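Side-chain contacts in uncharacterized protein (Legionella pneumophila subsp. pneumophila str. Philadelphia 1, PDB 4R0G), which acts as a guanine-nucleotide exchange factor for the small GTPases Rab5, Rab21 and Rab22, probably through its VPS9-like domain: residues E50-G55 / F94-Y99; N102-H107 / A128-Q133. One frame throughout, in Å; residues are numbered along the deposited sequence.

Interaction 1. Residues E50-G55 / F94-Y99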
loop_
_atom_site.group_PDB
_atom_site.type_symbol
_atom_site.label_atom_id
_atom_site.label_comp_id
_atom_site.label_asym_id
_atom_site.label_seq_id
_atom_site.Cartn_x
_atom_site.Cartn_y
_atom_site.Cartn_z
ATOM N N GLU A 50 -22.961 -19.474 -2.698
ATOM C CA GLU A 50 -23.674 -18.354 -3.273
ATOM C C GLU A 50 -23.312 -18.068 -4.750
ATOM O O GLU A 50 -24.156 -17.804 -5.597
ATOM C CB GLU A 50 -23.462 -17.141 -2.385
ATOM C CG GLU A 50 -24.611 -16.215 -2.431
ATOM C CD GLU A 50 -25.836 -16.726 -1.711
ATOM O OE1 GLU A 50 -25.713 -17.150 -0.547
ATOM O OE2 GLU A 50 -26.934 -16.692 -2.307
ATOM N N TRP A 51 -22.048 -18.163 -5.066
ATOM C CA TRP A 51 -21.615 -17.829 -6.394
ATOM C C TRP A 51 -22.069 -18.916 -7.369
ATOM O O TRP A 51 -22.287 -18.652 -8.549
ATOM C CB TRP A 51 -20.095 -17.708 -6.354
ATOM C CG TRP A 51 -19.506 -16.900 -7.422
ATOM C CD1 TRP A 51 -20.111 -16.481 -8.573
ATOM C CD2 TRP A 51 -18.156 -16.412 -7.468
ATOM N NE1 TRP A 51 -19.220 -15.754 -9.329
ATOM C CE2 TRP A 51 -18.017 -15.694 -8.676
ATOM C CE3 TRP A 51 -17.050 -16.523 -6.607
ATOM C CZ2 TRP A 51 -16.807 -15.077 -9.045
ATOM C CZ3 TRP A 51 -15.845 -15.915 -6.979
ATOM C CH2 TRP A 51 -15.738 -15.200 -8.183
ATOM N N LEU A 52 -22.191 -20.144 -6.876
ATOM C CA LEU A 52 -22.589 -21.260 -7.721
ATOM C C LEU A 52 -24.088 -21.228 -8.034
ATOM O O LEU A 52 -24.529 -21.677 -9.100
ATOM C CB LEU A 52 -22.172 -22.598 -7.085
ATOM C CG LEU A 52 -20.675 -22.942 -7.148
ATOM C CD1 LEU A 52 -20.362 -24.290 -6.534
ATOM C CD2 LEU A 52 -20.157 -22.897 -8.583
ATOM N N ASN A 53 -24.870 -20.695 -7.104
ATOM C CA ASN A 53 -26.288 -20.485 -7.343
ATOM C C ASN A 53 -26.625 -19.209 -8.120
ATOM O O ASN A 53 -27.731 -19.021 -8.623
ATOM C CB ASN A 53 -27.038 -20.523 -6.022
ATOM C CG ASN A 53 -26.949 -21.871 -5.381
ATOM O OD1 ASN A 53 -27.199 -22.877 -6.025
ATOM N ND2 ASN A 53 -26.538 -21.911 -4.132
ATOM N N ASN A 54 -25.674 -18.310 -8.176
ATOM C CA ASN A 54 -25.864 -17.066 -8.877
ATOM C C ASN A 54 -25.233 -17.008 -10.239
ATOM O O ASN A 54 -24.927 -15.948 -10.766
ATOM C CB ASN A 54 -25.751 -15.845 -7.966
ATOM C CG ASN A 54 -26.914 -15.782 -6.964
ATOM O OD1 ASN A 54 -27.874 -15.009 -7.142
ATOM N ND2 ASN A 54 -26.846 -16.631 -5.922
ATOM N N GLY A 55 -24.958 -18.196 -10.757
ATOM C CA GLY A 55 -24.584 -18.352 -12.150
ATOM C C GLY A 55 -23.115 -18.125 -12.401
ATOM O O GLY A 55 -22.717 -17.418 -13.347
ATOM N N PHE A 94 -11.446 -20.604 -6.482
ATOM C CA PHE A 94 -10.744 -21.770 -6.961
ATOM C C PHE A 94 -11.591 -23.022 -6.834
ATOM O O PHE A 94 -11.690 -23.773 -7.802
ATOM C CB PHE A 94 -9.355 -21.896 -6.317
ATOM C CG PHE A 94 -8.488 -20.689 -6.534
ATOM C CD1 PHE A 94 -8.321 -20.165 -7.798
ATOM C CD2 PHE A 94 -7.885 -20.049 -5.476
ATOM C CE1 PHE A 94 -7.545 -19.044 -7.997
ATOM C CE2 PHE A 94 -7.109 -18.920 -5.680
ATOM C CZ PHE A 94 -6.950 -18.425 -6.933
ATOM N N PRO A 95 -12.225 -23.243 -5.666
ATOM C CA PRO A 95 -13.204 -24.345 -5.591
ATOM C C PRO A 95 -14.279 -24.277 -6.675
ATOM O O PRO A 95 -14.541 -25.302 -7.321
ATOM C CB PRO A 95 -13.873 -24.128 -4.240
ATOM C CG PRO A 95 -12.854 -23.442 -3.427
ATOM C CD PRO A 95 -12.039 -22.582 -4.362
ATOM N N CYS A 96 -14.887 -23.104 -6.868
ATOM C CA CYS A 96 -15.880 -22.945 -7.928
ATOM C C CYS A 96 -15.304 -23.359 -9.302
ATOM O O CYS A 96 -15.959 -24.044 -10.072
ATOM C CB CYS A 96 -16.453 -21.512 -7.988
ATOM S SG CYS A 96 -17.317 -20.950 -6.487
ATOM N N MET A 97 -14.075 -22.953 -9.602
ATOM C CA MET A 97 -13.445 -23.353 -10.866
ATOM C C MET A 97 -13.331 -24.867 -10.958
ATOM O O MET A 97 -13.562 -25.462 -12.007
ATOM C CB MET A 97 -12.078 -22.702 -11.040
ATOM C CG MET A 97 -12.158 -21.199 -11.235
ATOM S SD MET A 97 -10.564 -20.376 -11.430
ATOM C CE MET A 97 -10.125 -20.854 -13.105
ATOM N N VAL A 98 -13.012 -25.489 -9.831
ATOM C CA VAL A 98 -12.900 -26.930 -9.760
ATOM C C VAL A 98 -14.258 -27.573 -9.967
ATOM O O VAL A 98 -14.412 -28.499 -10.769
ATOM C CB VAL A 98 -12.314 -27.353 -8.421
ATOM C CG1 VAL A 98 -12.342 -28.889 -8.268
ATOM C CG2 VAL A 98 -10.919 -26.767 -8.296
ATOM N N TYR A 99 -15.253 -27.070 -9.245
ATOM C CA TYR A 99 -16.611 -27.602 -9.361
ATOM C C TYR A 99 -17.169 -27.405 -10.763
ATOM O O TYR A 99 -17.879 -28.257 -11.265
ATOM C CB TYR A 99 -17.511 -26.965 -8.321
ATOM C CG TYR A 99 -17.126 -27.389 -6.935
ATOM C CD1 TYR A 99 -16.481 -28.595 -6.733
ATOM C CD2 TYR A 99 -17.413 -26.595 -5.824
ATOM C CE1 TYR A 99 -16.143 -29.015 -5.464
ATOM C CE2 TYR A 99 -17.071 -26.996 -4.547
ATOM C CZ TYR A 99 -16.436 -28.214 -4.376
ATOM O OH TYR A 99 -16.067 -28.660 -3.125
#

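Interaction 2. Residues N102-H107 / A128-Q133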
loop_
_atom_site.group_PDB
_atom_site.type_symbol
_atom_site.label_atom_id
_atom_site.label_comp_id
_atom_site.label_asym_id
_atom_site.label_seq_id
_atom_site.Cartn_x
_atom_site.Cartn_y
_atom_site.Cartn_z
ATOM N N ASN A 102 -15.408 -29.802 -13.391
ATOM C CA ASN A 102 -15.728 -31.198 -13.057
ATOM C C ASN A 102 -17.201 -31.621 -12.856
ATOM O O ASN A 102 -17.462 -32.697 -12.334
ATOM C CB ASN A 102 -14.824 -31.684 -11.925
ATOM C CG ASN A 102 -13.346 -31.450 -12.225
ATOM O OD1 ASN A 102 -12.733 -32.183 -13.000
ATOM N ND2 ASN A 102 -12.776 -30.407 -11.625
ATOM N N ASN A 103 -18.138 -30.734 -13.183
ATOM C CA ASN A 103 -19.585 -31.016 -13.132
ATOM C C ASN A 103 -20.145 -31.335 -11.745
ATOM O O ASN A 103 -21.100 -32.092 -11.605
ATOM C CB ASN A 103 -20.011 -32.097 -14.147
ATOM C CG ASN A 103 -19.573 -31.773 -15.576
ATOM O OD1 ASN A 103 -19.360 -30.605 -15.928
ATOM N ND2 ASN A 103 -19.426 -32.814 -16.403
ATOM N N LEU A 104 -19.542 -30.754 -10.724
ATOM C CA LEU A 104 -19.994 -30.961 -9.365
ATOM C C LEU A 104 -21.031 -29.928 -8.931
ATOM O O LEU A 104 -21.670 -30.101 -7.897
ATOM C CB LEU A 104 -18.794 -30.924 -8.394
ATOM C CG LEU A 104 -17.990 -32.197 -8.103
ATOM C CD1 LEU A 104 -18.856 -33.447 -8.296
ATOM C CD2 LEU A 104 -16.718 -32.275 -8.931
ATOM N N GLN A 105 -21.206 -28.867 -9.709
ATOM C CA GLN A 105 -22.003 -27.730 -9.241
ATOM C C GLN A 105 -23.455 -28.087 -8.906
ATOM O O GLN A 105 -24.033 -27.528 -7.983
ATOM C CB GLN A 105 -21.912 -26.524 -10.184
ATOM C CG GLN A 105 -22.441 -26.768 -11.586
ATOM C CD GLN A 105 -21.500 -27.628 -12.415
ATOM O OE1 GLN A 105 -21.888 -28.206 -13.449
ATOM N NE2 GLN A 105 -20.243 -27.713 -11.967
ATOM N N GLU A 106 -24.016 -29.060 -9.612
ATOM C CA GLU A 106 -25.394 -29.476 -9.370
ATOM C C GLU A 106 -25.645 -29.759 -7.909
ATOM O O GLU A 106 -26.664 -29.352 -7.364
ATOM C CB GLU A 106 -25.764 -30.707 -10.208
ATOM C CG GLU A 106 -26.063 -30.377 -11.649
ATOM C CD GLU A 106 -25.026 -29.429 -12.225
ATOM O OE1 GLU A 106 -23.808 -29.753 -12.118
ATOM O OE2 GLU A 106 -25.421 -28.342 -12.725
ATOM N N HIS A 107 -24.705 -30.421 -7.258
ATOM C CA HIS A 107 -24.944 -30.827 -5.888
ATOM C C HIS A 107 -24.953 -29.604 -5.012
ATOM O O HIS A 107 -25.329 -29.685 -3.842
ATOM C CB HIS A 107 -23.887 -31.818 -5.380
ATOM C CG HIS A 107 -23.588 -32.937 -6.332
ATOM N ND1 HIS A 107 -22.746 -32.793 -7.416
ATOM C CD2 HIS A 107 -24.008 -34.226 -6.349
ATOM C CE1 HIS A 107 -22.666 -33.942 -8.065
ATOM N NE2 HIS A 107 -23.422 -34.825 -7.437
ATOM N N ALA A 128 -18.015 -35.381 -0.004
ATOM C CA ALA A 128 -17.766 -36.785 -0.284
ATOM C C ALA A 128 -17.875 -37.125 -1.785
ATOM O O ALA A 128 -17.823 -38.284 -2.187
ATOM C CB ALA A 128 -18.658 -37.684 0.592
ATOM N N TYR A 129 -18.050 -36.113 -2.618
ATOM C CA TYR A 129 -18.089 -36.348 -4.050
ATOM C C TYR A 129 -16.755 -36.048 -4.764
ATOM O O TYR A 129 -16.641 -36.228 -5.975
ATOM C CB TYR A 129 -19.258 -35.569 -4.677
ATOM C CG TYR A 129 -20.632 -35.858 -4.055
ATOM C CD1 TYR A 129 -20.990 -37.145 -3.640
ATOM C CD2 TYR A 129 -21.569 -34.842 -3.883
ATOM C CE1 TYR A 129 -22.240 -37.404 -3.064
ATOM C CE2 TYR A 129 -22.814 -35.089 -3.316
ATOM C CZ TYR A 129 -23.146 -36.369 -2.905
ATOM O OH TYR A 129 -24.385 -36.611 -2.339
ATOM N N LEU A 130 -15.758 -35.556 -4.026
ATOM C CA LEU A 130 -14.393 -35.365 -4.554
ATOM C C LEU A 130 -13.339 -35.773 -3.539
ATOM O O LEU A 130 -13.251 -35.179 -2.469
ATOM C CB LEU A 130 -14.133 -33.902 -4.923
ATOM C CG LEU A 130 -13.570 -33.578 -6.318
ATOM C CD1 LEU A 130 -12.908 -32.227 -6.335
ATOM C CD2 LEU A 130 -12.617 -34.661 -6.852
ATOM N N GLU A 131 -12.506 -36.752 -3.865
ATOM C CA GLU A 131 -11.441 -37.118 -2.932
ATOM C C GLU A 131 -10.422 -35.979 -2.805
ATOM O O GLU A 131 -10.087 -35.341 -3.804
ATOM C CB GLU A 131 -10.802 -38.488 -3.262
ATOM C CG GLU A 131 -10.586 -38.850 -4.735
ATOM C CD GLU A 131 -11.877 -39.288 -5.472
ATOM O OE1 GLU A 131 -12.284 -40.481 -5.371
ATOM O OE2 GLU A 131 -12.482 -38.428 -6.167
ATOM N N LYS A 132 -9.955 -35.733 -1.572
ATOM C CA LYS A 132 -9.073 -34.599 -1.221
ATOM C C LYS A 132 -7.894 -34.408 -2.138
ATOM O O LYS A 132 -7.588 -33.278 -2.523
ATOM C CB LYS A 132 -8.544 -34.729 0.209
ATOM C CG LYS A 132 -7.762 -33.533 0.714
ATOM C CD LYS A 132 -7.145 -33.845 2.091
ATOM C CE LYS A 132 -6.835 -32.584 2.922
ATOM N NZ LYS A 132 -8.045 -31.965 3.503
ATOM N N GLN A 133 -7.223 -35.505 -2.475
ATOM C CA GLN A 133 -5.987 -35.408 -3.251
ATOM C C GLN A 133 -6.273 -34.797 -4.599
ATOM O O GLN A 133 -5.612 -33.855 -5.012
ATOM C CB GLN A 133 -5.347 -36.772 -3.447
ATOM C CG GLN A 133 -3.976 -36.691 -4.081
ATOM C CD GLN A 133 -3.430 -38.061 -4.435
ATOM O OE1 GLN A 133 -3.230 -38.907 -3.558
ATOM N NE2 GLN A 133 -3.192 -38.294 -5.728
#

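Interaction 1. Residues E50-G55 / F94-Y99
Leu52 and Cys96 bring the two backbones together, their CA atoms 6.9 Å apart, where the last turn of helix 40-53 meets the C-terminal part of helix 80-101. This is helix-helix packing inside the all-helical VPS9-like domain, and the four side chains that touch are all buried. Cys96, small enough to sit where the helices come close, holds its SG anti to its own carbonyl carbon (chi1 -61°), directed at helix 40-53. There SG lies 4.0 Å from Leu52 CG, and Leu52 CD2 rests 4.0 Å from Cys96 CB, so CG and the CD2 branch of the leucine lie against the cysteine. The sulfur also lies obliquely beside the indole of Trp51, 5.3 Å from the centroid of the five-membered ring, a Cys sulfur-aromatic contact. Tryptophan suits this place because its broad ring fills the interior while its one polar atom, NE1, is satisfied by Asp60; Phe56 and Trp23 pack edge-to-face with it. At the end of helix 40-53, Asn54 turns its amide back, and ND2 donates to Glu50 O at 3.0 Å with an N-H...O angle of 159°. The second leucine branch serves Tyr99, whose ring stacks with Tyr108: the two side chains cross at about a right angle, with Leu52 CD1 3.8 Å from Tyr99 CD2.

Interaction 2. Residues N102-H107 / A128-Q133
Tyr129 CD2 lies over one face of the His107 imidazole, 3.5 Å above its plane and displaced toward the rim, while Leu104 CA lies in plane at the edge. The rings are neither stacked nor edge-to-face: their planes meet at 41° and their centroids are 4.6 Å apart. The approach is made by the CD2-CE2 side of the tyrosine, and His107 CD2 comes within 3.4 Å of Tyr129 CE2. A hydrogen bond within the loop probably limits the rotation of the imidazole: His107 ND1 donates to Leu104 O at 2.9 Å, nearly straight at 166°, and the oxygen lies in the ring plane. His107 CG stands anti to the carbonyl carbon, beside the backbone N (chi1 -47°), which together with this bond directs the ring toward Tyr129. Leu104 O also accepts from His107 N, and both donors reach it from one face of its carbonyl plane. Histidine fits here by joining a flat surface for tyrosine to a ring N-H for the turn. Beside the rings, Leu104 supplies the aliphatic part of the contact by dividing its branches: CD1 lies 4.2 Å from Tyr129 CB, and CD2 lies 4.3 Å from Leu130 CG. Leu130 is buried and Tyr129 exposed, so the contact runs from the interior to the surface. It joins the loop after helix 80-101 to the residues leading into helix 132-151; Leu104 also rests on Tyr99 and Leu130 on Val98 of the former helix, while Leu130 reaches Phe135 and Phe138 of the latter.

How the interactions relate
Interaction 1 closes before interaction 2 opens along the chain, and their centres are about 12 Å apart on the same side of the chain's centre. Helix 80-101 connects them: its 94-99 portion packs against helix 40-53, and the loop that follows it meets the residues just before helix 132-151. The two contacts also touch directly, through a probable hydrogen bond from Leu104 N to Tyr99 O and through Val98 CG1, 3.9 Å from Leu130 CD1. The two differ in burial, interaction 1 being interior and interaction 2 partly buried. Together they link helix 40-53, helix 80-101 with its following loop, and the approach to helix 132-151, all within the VPS9-like domain.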